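Local coordinates for protein phosphoglycerol transferase GacH (PDB 6DGM) that probably transfers glycerol phosphate onto the rhamnose polysaccharide of the streptococcal cell wall, through a manganese-binding domain of the alkaline phosphatase and sulfatase superfamily, at residues I136-A141 against N187-L192; I42-E47 against F201-M206. One frame throughout, in Å; residues are numbered along the deposited sequence.

Interaction 1. Residues I136-A141 against N187-L192; sequences IAMHPA and NNILSL. With 1GP (sn-glycerol-1-phosphate), chain D.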
loop_
_atom_site.group_PDB
_atom_site.type_symbol
_atom_site.label_atom_id
_atom_site.label_comp_id
_atom_site.label_asym_id
_atom_site.label_seq_id
_atom_site.Cartn_x
_atom_site.Cartn_y
_atom_site.Cartn_z
ATOM N N ILE A 136 4.607 9.717 10.884
ATOM C CA ILE A 136 5.141 8.655 11.728
ATOM C C ILE A 136 5.282 7.383 10.911
ATOM O O ILE A 136 4.315 6.948 10.282
ATOM C CB ILE A 136 4.221 8.398 12.945
ATOM C CG1 ILE A 136 4.088 9.669 13.790
ATOM C CG2 ILE A 136 4.726 7.179 13.748
ATOM C CD1 ILE A 136 3.020 9.584 14.895
ATOM N N ALA A 137 6.480 6.780 10.927
ATOM C CA ALA A 137 6.713 5.470 10.343
ATOM C C ALA A 137 6.951 4.438 11.437
ATOM O O ALA A 137 7.439 4.766 12.513
ATOM C CB ALA A 137 7.938 5.493 9.393
ATOM N N MET A 138 6.596 3.185 11.152
ATOM C CA MET A 138 6.716 2.105 12.125
ATOM C C MET A 138 7.030 0.797 11.423
ATOM O O MET A 138 6.317 0.420 10.492
ATOM C CB MET A 138 5.391 1.930 12.877
ATOM C CG MET A 138 4.937 3.180 13.566
ATOM S SD MET A 138 3.297 3.020 14.345
ATOM C CE MET A 138 3.517 1.607 15.288
ATOM N N HIS A 139 8.058 0.088 11.902
ATOM C CA HIS A 139 8.399 -1.227 11.361
ATOM C C HIS A 139 9.217 -2.024 12.371
ATOM O O HIS A 139 10.298 -1.575 12.769
ATOM C CB HIS A 139 9.221 -1.073 10.086
ATOM C CG HIS A 139 9.686 -2.377 9.504
ATOM N ND1 HIS A 139 8.815 -3.391 9.167
ATOM C CD2 HIS A 139 10.922 -2.813 9.158
ATOM C CE1 HIS A 139 9.495 -4.397 8.641
ATOM N NE2 HIS A 139 10.777 -4.077 8.643
ATOM N N PRO A 140 8.747 -3.208 12.826
ATOM C CA PRO A 140 9.496 -3.926 13.873
ATOM C C PRO A 140 10.658 -4.760 13.329
ATOM O O PRO A 140 10.696 -5.983 13.438
ATOM C CB PRO A 140 8.408 -4.753 14.568
ATOM C CG PRO A 140 7.257 -4.795 13.684
ATOM C CD PRO A 140 7.372 -3.724 12.655
ATOM N N ALA A 141 11.634 -4.070 12.756
ATOM C CA ALA A 141 12.930 -4.651 12.417
ATOM C C ALA A 141 13.918 -3.489 12.421
ATOM O O ALA A 141 13.671 -2.463 13.067
ATOM C CB ALA A 141 12.862 -5.422 11.090
ATOM N N ASN A 187 -1.246 -1.701 18.767
ATOM C CA ASN A 187 -1.367 -0.981 20.025
ATOM C C ASN A 187 -0.389 0.178 20.093
ATOM O O ASN A 187 -0.685 1.205 20.717
ATOM C CB ASN A 187 -1.235 -1.945 21.193
ATOM C CG ASN A 187 -2.533 -2.688 21.447
ATOM O OD1 ASN A 187 -3.609 -2.226 21.046
ATOM N ND2 ASN A 187 -2.449 -3.814 22.124
ATOM N N ASN A 188 0.747 0.059 19.414
ATOM C CA ASN A 188 1.663 1.191 19.325
ATOM C C ASN A 188 1.114 2.293 18.418
ATOM O O ASN A 188 1.323 3.474 18.695
ATOM C CB ASN A 188 3.046 0.721 18.905
ATOM C CG ASN A 188 3.873 0.272 20.081
ATOM O OD1 ASN A 188 4.631 1.057 20.656
ATOM N ND2 ASN A 188 3.705 -0.989 20.486
ATOM N N ILE A 189 0.406 1.943 17.333
ATOM C CA ILE A 189 -0.300 2.977 16.572
ATOM C C ILE A 189 -1.289 3.705 17.478
ATOM O O ILE A 189 -1.298 4.939 17.559
ATOM C CB ILE A 189 -1.029 2.378 15.363
ATOM C CG1 ILE A 189 -0.039 1.742 14.379
ATOM C CG2 ILE A 189 -1.861 3.477 14.640
ATOM C CD1 ILE A 189 -0.739 0.928 13.342
ATOM N N LEU A 190 -2.134 2.943 18.173
ATOM C CA LEU A 190 -3.179 3.544 19.000
ATOM C C LEU A 190 -2.602 4.493 20.044
ATOM O O LEU A 190 -3.182 5.549 20.316
ATOM C CB LEU A 190 -4.011 2.452 19.668
ATOM C CG LEU A 190 -4.882 1.618 18.730
ATOM C CD1 LEU A 190 -5.503 0.431 19.477
ATOM C CD2 LEU A 190 -5.963 2.448 18.057
ATOM N N SER A 191 -1.457 4.135 20.646
ATOM C CA SER A 191 -0.863 4.983 21.667
ATOM C C SER A 191 -0.296 6.285 21.106
ATOM O O SER A 191 -0.047 7.221 21.874
ATOM C CB SER A 191 0.242 4.219 22.399
ATOM O OG SER A 191 1.363 4.047 21.556
ATOM N N LEU A 192 -0.067 6.362 19.798
ATOM C CA LEU A 192 0.479 7.570 19.196
ATOM C C LEU A 192 -0.581 8.434 18.531
ATOM O O LEU A 192 -0.289 9.590 18.188
ATOM C CB LEU A 192 1.539 7.203 18.163
ATOM C CG LEU A 192 2.807 6.551 18.709
ATOM C CD1 LEU A 192 3.698 6.051 17.559
ATOM C CD2 LEU A 192 3.556 7.516 19.574
HETATM C C3 1GP D . 11.949 -6.469 6.614
HETATM O O3 1GP D . 10.199 -5.366 5.322
HETATM C C2 1GP D . 11.327 -6.261 5.249
HETATM O O2 1GP D . 12.602 -5.301 7.107
HETATM C C1 1GP D . 10.896 -7.589 4.643
HETATM O O1P 1GP D . 10.601 -7.431 3.252
HETATM O O2P 1GP D . 8.977 -9.421 2.561
HETATM O O3P 1GP D . 10.679 -8.257 0.926
HETATM O O4P 1GP D . 11.495 -9.765 2.806
HETATM P P 1GP D . 10.387 -8.765 2.355
#

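Interaction 2. Residues I42-E47 against F201-M206; sequences IYLLSE and FSVITM. With MN (manganese (II) ion), chain C; 1GP (sn-glycerol-1-phosphate), chain D.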
loop_
_atom_site.group_PDB
_atom_site.type_symbol
_atom_site.label_atom_id
_atom_site.label_comp_id
_atom_site.label_asym_id
_atom_site.label_seq_id
_atom_site.Cartn_x
_atom_site.Cartn_y
_atom_site.Cartn_z
ATOM N N ILE A 42 -3.700 6.139 7.881
ATOM C CA ILE A 42 -2.789 5.062 8.252
ATOM C C ILE A 42 -2.633 4.143 7.047
ATOM O O ILE A 42 -3.616 3.546 6.596
ATOM C CB ILE A 42 -3.318 4.269 9.455
ATOM C CG1 ILE A 42 -3.475 5.177 10.682
ATOM C CG2 ILE A 42 -2.375 3.106 9.753
ATOM C CD1 ILE A 42 -4.394 4.604 11.760
ATOM N N TYR A 43 -1.421 4.043 6.515
ATOM C CA TYR A 43 -1.104 3.070 5.474
ATOM C C TYR A 43 -0.518 1.860 6.181
ATOM O O TYR A 43 0.531 1.966 6.820
ATOM C CB TYR A 43 -0.117 3.624 4.447
ATOM C CG TYR A 43 -0.715 4.483 3.354
ATOM C CD1 TYR A 43 -1.974 5.051 3.489
ATOM C CD2 TYR A 43 -0.008 4.741 2.190
ATOM C CE1 TYR A 43 -2.511 5.848 2.484
ATOM C CE2 TYR A 43 -0.535 5.530 1.185
ATOM C CZ TYR A 43 -1.777 6.079 1.331
ATOM O OH TYR A 43 -2.311 6.862 0.322
ATOM N N LEU A 44 -1.213 0.734 6.108
ATOM C CA LEU A 44 -0.906 -0.450 6.916
ATOM C C LEU A 44 -0.548 -1.567 5.946
ATOM O O LEU A 44 -1.430 -2.220 5.380
ATOM C CB LEU A 44 -2.115 -0.812 7.757
ATOM C CG LEU A 44 -1.915 -1.675 9.007
ATOM C CD1 LEU A 44 -1.189 -2.958 8.660
ATOM C CD2 LEU A 44 -1.167 -0.930 10.077
ATOM N N LEU A 45 0.749 -1.751 5.718
ATOM C CA LEU A 45 1.269 -2.860 4.925
ATOM C C LEU A 45 1.314 -4.066 5.850
ATOM O O LEU A 45 2.099 -4.095 6.799
ATOM C CB LEU A 45 2.642 -2.496 4.378
ATOM C CG LEU A 45 3.292 -3.472 3.385
ATOM C CD1 LEU A 45 4.521 -2.858 2.714
ATOM C CD2 LEU A 45 3.657 -4.817 4.055
ATOM N N SER A 46 0.456 -5.040 5.584
ATOM C CA SER A 46 0.320 -6.245 6.399
ATOM C C SER A 46 1.151 -7.333 5.716
ATOM O O SER A 46 0.730 -7.924 4.714
ATOM C CB SER A 46 -1.151 -6.625 6.513
ATOM O OG SER A 46 -1.327 -7.743 7.373
ATOM N N GLU A 47 2.350 -7.557 6.239
ATOM C CA GLU A 47 3.342 -8.409 5.605
ATOM C C GLU A 47 2.771 -9.764 5.234
ATOM O O GLU A 47 2.248 -10.487 6.077
ATOM C CB GLU A 47 4.502 -8.573 6.586
ATOM C CG GLU A 47 5.611 -9.543 6.139
ATOM C CD GLU A 47 6.179 -9.182 4.785
ATOM O OE1 GLU A 47 6.036 -10.004 3.861
ATOM O OE2 GLU A 47 6.762 -8.093 4.646
ATOM N N PHE A 201 0.464 7.925 9.149
ATOM C CA PHE A 201 1.250 6.786 9.596
ATOM C C PHE A 201 1.574 5.903 8.405
ATOM O O PHE A 201 0.684 5.569 7.622
ATOM C CB PHE A 201 0.437 5.924 10.566
ATOM C CG PHE A 201 0.222 6.537 11.931
ATOM C CD1 PHE A 201 -0.782 7.473 12.143
ATOM C CD2 PHE A 201 0.986 6.130 13.005
ATOM C CE1 PHE A 201 -0.994 8.009 13.406
ATOM C CE2 PHE A 201 0.778 6.640 14.260
ATOM C CZ PHE A 201 -0.221 7.593 14.468
ATOM N N SER A 202 2.841 5.511 8.287
ATOM C CA SER A 202 3.259 4.485 7.339
ATOM C C SER A 202 3.765 3.306 8.147
ATOM O O SER A 202 4.812 3.398 8.793
ATOM C CB SER A 202 4.358 4.981 6.408
ATOM O OG SER A 202 4.695 3.941 5.479
ATOM N N VAL A 203 3.033 2.201 8.106
ATOM C CA VAL A 203 3.284 1.057 8.973
ATOM C C VAL A 203 3.606 -0.155 8.115
ATOM O O VAL A 203 2.932 -0.420 7.113
ATOM C CB VAL A 203 2.053 0.788 9.854
ATOM C CG1 VAL A 203 2.304 -0.375 10.778
ATOM C CG2 VAL A 203 1.673 2.033 10.660
ATOM N N ILE A 204 4.629 -0.903 8.528
ATOM C CA ILE A 204 5.040 -2.125 7.851
ATOM C C ILE A 204 5.164 -3.214 8.914
ATOM O O ILE A 204 6.079 -3.174 9.747
ATOM C CB ILE A 204 6.372 -1.946 7.116
ATOM C CG1 ILE A 204 6.337 -0.775 6.123
ATOM C CG2 ILE A 204 6.749 -3.224 6.360
ATOM C CD1 ILE A 204 6.861 0.539 6.719
ATOM N N THR A 205 4.264 -4.186 8.878
ATOM C CA THR A 205 4.273 -5.203 9.922
ATOM C C THR A 205 5.389 -6.214 9.678
ATOM O O THR A 205 6.074 -6.197 8.646
ATOM C CB THR A 205 2.932 -5.920 10.051
ATOM O OG1 THR A 205 2.717 -6.756 8.905
ATOM C CG2 THR A 205 1.788 -4.927 10.208
ATOM N N MET A 206 5.555 -7.121 10.650
ATOM C CA MET A 206 6.508 -8.213 10.522
ATOM C C MET A 206 5.973 -9.579 10.927
ATOM O O MET A 206 6.602 -10.580 10.572
ATOM C CB MET A 206 7.764 -7.927 11.357
ATOM C CG MET A 206 8.853 -7.186 10.637
ATOM S SD MET A 206 9.495 -8.122 9.221
ATOM C CE MET A 206 10.895 -8.981 9.912
HETATM MN MN MN C . 6.904 -8.544 2.406
HETATM C C3 1GP D . 11.949 -6.469 6.614
HETATM O O3 1GP D . 10.199 -5.366 5.322
HETATM C C2 1GP D . 11.327 -6.261 5.249
HETATM O O2 1GP D . 12.602 -5.301 7.107
HETATM C C1 1GP D . 10.896 -7.589 4.643
HETATM O O1P 1GP D . 10.601 -7.431 3.252
HETATM O O2P 1GP D . 8.977 -9.421 2.561
HETATM O O3P 1GP D . 10.679 -8.257 0.926
HETATM O O4P 1GP D . 11.495 -9.765 2.806
HETATM P P 1GP D . 10.387 -8.765 2.355
HETATM O O HOH W 1 7.958 -6.583 6.462
#

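Interaction 1. Residues I136-A141 against N187-L192
Met138 and Ile136 reach from strand 135-139 to Ile189, Asn188 and Leu192 on helix 182-192, a helix-on-sheet packing in the alpha/beta sulfatase-like domain. The sulfur and terminal methyl of Met138 share the contact: SD lies 3.6 Å from CG1 of Ile189, the two side chains crossing at a slant. Beyond it the chain bends at chi3 (52°), which brings CE down beside the helix backbone, 3.7 Å from the Ile189 N and 3.8 Å from CB of Asn188. Leu192 closes the other end. Its CD1 meets CG2 of Ile136 at 4.1 Å and is a looser neighbour of the Met138 sulfur. No hydrogen bond joins the two segments; the contact is van der Waals packing, mostly of apolar side chains. Strand and helix run nearly antiparallel, at 161°, with their axes 10.5 Å apart.

Phe201 and Val203 of strand 200-204 pack beside these side chains, and Phe252 of helix 229-257 lies against Ile189. The amide of Asn188 is held outside the two segments, its ND2 by the Thr184 O and its OD1 by the Lys171 N.

Ala137 and His139 extend from the strand away from the helix. At His139, CG is anti to the backbone N (chi1 177°), on the side of the sn-glycerol-1-phosphate pocket, and Ala141 N sits over one ring face, offset toward the rim. Its ND1 is hydrogen-bonded to the Ile204 O, which probably fixes the ring's rotation. Pro140 then turns the chain in an inverse gamma turn, Ala141 N bonding to the His139 O. At the ring edge, near its plane, His139 NE2 is hydrogen-bonded to O2 of sn-glycerol-1-phosphate at 2.7 Å.

Interaction 2. Residues I42-E47 against F201-M206
Thr205 has chi1 near 70°, which sets OG1 between its own backbone N and carbonyl carbon and turns it toward Glu47, whose N-H it accepts at 2.8 Å. Glu47 starts with CG anti to the backbone N (175°) and bends at chi2 (55°), which puts CD beside the manganese. Behind this pair, strands 40-46 and 200-204 are parallel neighbours in the central sheet of the alkaline phosphatase-like fold. Four backbone bonds link them: Tyr43 N to Phe201 O, Val203 N to Tyr43 O, Leu45 N to Val203 O and Thr205 N to Leu45 O. The threonine hydroxyl thus carries the pairing one step past the ladder.

On the sheet face of Ile42 and Leu44, CG1 of Ile42 lies 3.8 Å from CD1 of Phe201, the two side chains side by side and pointing the same way. CD2 of Leu44 meets CG1 of Val203 at 3.6 Å, and its CD1 leans on the Thr205 methyl.

Glu47 grips the manganese with both oxygens, OE1 at 2.2 Å and OE2 at 2.3 Å. Thr89, Asp270, His271 and the ligand phosphate complete the site. One water donates to Glu47 OE2 and to the Thr205 O, and lies 2.8 Å from O3 of sn-glycerol-1-phosphate.

How the interactions relate
The two contacts sit side by side, their centres about 9 Å apart, and strands 135-139 and 200-204 are direct neighbours in the eight-stranded mixed sheet. Along the chain the order is 42-47, 136-141, 187-192, 201-206, so both segments of interaction 1 fall between those of interaction 2, and helix 182-192 precedes strand 200-204. A backbone hydrogen bond from Ser202 N to Ile136 O links the two contacts across neighbouring strands. Both reach the same ligand: His139 and Ala141 from interaction 1, Met206 and, through manganese and a water, Glu47 from interaction 2. The sheet thus brings together pocket residues far apart in sequence; the face under helix 182-192 is turned away from the ligand.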